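Local coordinates for DNA replication initiator (Cdc21/Cdc54) (Methanothermobacter thermautotrophicus, PDB 1LTL), which probably acts as an ATP-driven DNA helicase of the MCM family in replication, this chain being its N-terminal, zinc-binding part that forms dodecamers, at residues G111-V116 with R219-L224. Sequence-based numbering, arbitrary orientation.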
loop_
_atom_site.group_PDB
_atom_site.type_symbol
_atom_site.label_atom_id
_atom_site.label_comp_id
_atom_site.label_asym_id
_atom_site.label_seq_id
_atom_site.Cartn_x
_atom_site.Cartn_y
_atom_site.Cartn_z
ATOM N N GLY A 111 38.766 0.106 -18.378
ATOM C CA GLY A 111 38.292 -1.232 -18.671
ATOM C C GLY A 111 39.272 -2.012 -19.533
ATOM O O GLY A 111 39.039 -3.176 -19.828
ATOM N N LYS A 112 40.384 -1.386 -19.908
ATOM C CA LYS A 112 41.384 -2.022 -20.762
ATOM C C LYS A 112 42.572 -2.578 -19.997
ATOM O O LYS A 112 42.892 -2.125 -18.895
ATOM C CB LYS A 112 41.919 -1.018 -21.784
ATOM C CG LYS A 112 40.873 -0.261 -22.556
ATOM C CD LYS A 112 40.097 -1.181 -23.454
ATOM C CE LYS A 112 39.148 -0.392 -24.311
ATOM N NZ LYS A 112 38.306 -1.331 -25.085
ATOM N N PHE A 113 43.263 -3.532 -20.608
ATOM C CA PHE A 113 44.420 -4.133 -19.964
ATOM C C PHE A 113 45.649 -3.286 -20.271
ATOM O O PHE A 113 46.071 -3.214 -21.412
ATOM C CB PHE A 113 44.600 -5.558 -20.487
ATOM C CG PHE A 113 45.202 -6.498 -19.483
ATOM C CD1 PHE A 113 44.612 -6.682 -18.235
ATOM C CD2 PHE A 113 46.361 -7.202 -19.784
ATOM C CE1 PHE A 113 45.174 -7.554 -17.313
ATOM C CE2 PHE A 113 46.928 -8.076 -18.865
ATOM C CZ PHE A 113 46.339 -8.255 -17.631
ATOM N N VAL A 114 46.222 -2.627 -19.273
ATOM C CA VAL A 114 47.390 -1.804 -19.555
ATOM C C VAL A 114 48.626 -2.247 -18.815
ATOM O O VAL A 114 48.596 -3.176 -18.011
ATOM C CB VAL A 114 47.145 -0.327 -19.231
ATOM C CG1 VAL A 114 45.920 0.151 -19.969
ATOM C CG2 VAL A 114 46.998 -0.131 -17.747
ATOM N N ALA A 115 49.726 -1.572 -19.097
ATOM C CA ALA A 115 50.988 -1.891 -18.468
ATOM C C ALA A 115 51.675 -0.557 -18.384
ATOM O O ALA A 115 51.930 0.070 -19.401
ATOM C CB ALA A 115 51.769 -2.848 -19.327
ATOM N N VAL A 116 51.976 -0.152 -17.162
ATOM C CA VAL A 116 52.551 1.135 -16.880
ATOM C C VAL A 116 53.791 1.024 -16.060
ATOM O O VAL A 116 53.804 0.267 -15.099
ATOM C CB VAL A 116 51.572 1.936 -16.050
ATOM C CG1 VAL A 116 52.187 3.251 -15.650
ATOM C CG2 VAL A 116 50.263 2.101 -16.803
ATOM N N ARG A 219 56.918 -2.322 -13.438
ATOM C CA ARG A 219 56.088 -2.257 -14.611
ATOM C C ARG A 219 54.791 -2.979 -14.293
ATOM O O ARG A 219 54.608 -4.168 -14.643
ATOM C CB ARG A 219 56.738 -2.936 -15.792
ATOM C CG ARG A 219 55.917 -2.860 -17.057
ATOM C CD ARG A 219 56.474 -3.838 -18.052
ATOM N NE ARG A 219 56.445 -3.364 -19.433
ATOM C CZ ARG A 219 57.189 -2.369 -19.906
ATOM N NH1 ARG A 219 58.037 -1.716 -19.120
ATOM N NH2 ARG A 219 57.091 -2.039 -21.181
ATOM N N VAL A 220 53.908 -2.244 -13.611
ATOM C CA VAL A 220 52.589 -2.713 -13.198
ATOM C C VAL A 220 51.686 -3.023 -14.375
ATOM O O VAL A 220 51.462 -2.179 -15.215
ATOM C CB VAL A 220 51.895 -1.655 -12.371
ATOM C CG1 VAL A 220 50.514 -2.128 -12.019
ATOM C CG2 VAL A 220 52.697 -1.352 -11.140
ATOM N N THR A 221 51.174 -4.238 -14.440
ATOM C CA THR A 221 50.264 -4.599 -15.517
ATOM C C THR A 221 48.891 -4.871 -14.881
ATOM O O THR A 221 48.785 -5.647 -13.923
ATOM C CB THR A 221 50.706 -5.884 -16.226
ATOM O OG1 THR A 221 51.984 -5.681 -16.831
ATOM C CG2 THR A 221 49.691 -6.291 -17.276
ATOM N N GLY A 222 47.842 -4.255 -15.411
ATOM C CA GLY A 222 46.537 -4.490 -14.838
ATOM C C GLY A 222 45.404 -3.787 -15.542
ATOM O O GLY A 222 45.601 -3.115 -16.554
ATOM N N THR A 223 44.201 -3.933 -15.005
ATOM C CA THR A 223 43.045 -3.298 -15.613
ATOM C C THR A 223 42.874 -1.875 -15.104
ATOM O O THR A 223 43.012 -1.610 -13.909
ATOM C CB THR A 223 41.789 -4.074 -15.300
ATOM O OG1 THR A 223 42.007 -5.467 -15.571
ATOM C CG2 THR A 223 40.655 -3.572 -16.145
ATOM N N LEU A 224 42.600 -0.937 -15.999
ATOM C CA LEU A 224 42.416 0.424 -15.516
ATOM C C LEU A 224 40.960 0.571 -15.108
ATOM O O LEU A 224 40.040 0.344 -15.892
ATOM C CB LEU A 224 42.780 1.444 -16.580
ATOM C CG LEU A 224 42.718 2.916 -16.201
ATOM C CD1 LEU A 224 43.740 3.370 -15.153
ATOM C CD2 LEU A 224 42.978 3.620 -17.491
#
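Two antiparallel strands of the OB-fold barrel in the MCM N-terminal part meet here, with Val114 paired to Gly222 and Phe113 to Thr223; the axes of the two short segments come within 4.6 Å. Val114 and Gly222 form a hydrogen-bonded pair: Val114 N gives to Gly222 O at 2.8 Å, and Gly222 N returns a bond to Val114 O. Val116 N, similarly, bonds Val220 O. Just before strand 113-116, Leu224 N reaches Lys112 O and Gly111 N reaches Leu224 O at 2.8 Å; Gly111 has a positive phi (89°), where a side chain would press on the preceding carbonyl oxygen.

Phe113, Ala115, Thr221 and Thr223 share one face. The Phe113 ring reaches across to the second strand: Thr223 OG1 sits at its edge, in the ring plane, 3.9 Å from CD1, while CE2 meets the methyl Thr221 CG2 at 3.7 Å. With Thr221 OG1 anti to the carbonyl carbon (chi1 -62°), that methyl falls anti to the backbone N, bringing it also to 3.4 Å from Val114 O. Beta-branched threonines suit extended backbone and offer the ring carbon as well as hydroxyl. Phe113 CE1 lies 4.2 Å from Gly222 CA. An alanine in place of Phe113 would probably open a gap beside Thr221 CG2 and leave the methyl without its aromatic neighbour. On the same face, small Ala115 keeps CB 3.8 Å from Thr221 OG1.

Helix 66-77 packs against the Phe113 and Thr223 end of this face, with Pro66 and Ile70 against Phe113 and Pro66 and Asp67 against Thr223, tying the barrel to the helical part. On the other face, Val116 and Val220 pack on Leu184 of strand 175-185 and Ile239 of strand 234-243. At the margins, Lys112 salt-bridges Glu64 and Arg219 salt-bridges Asp117.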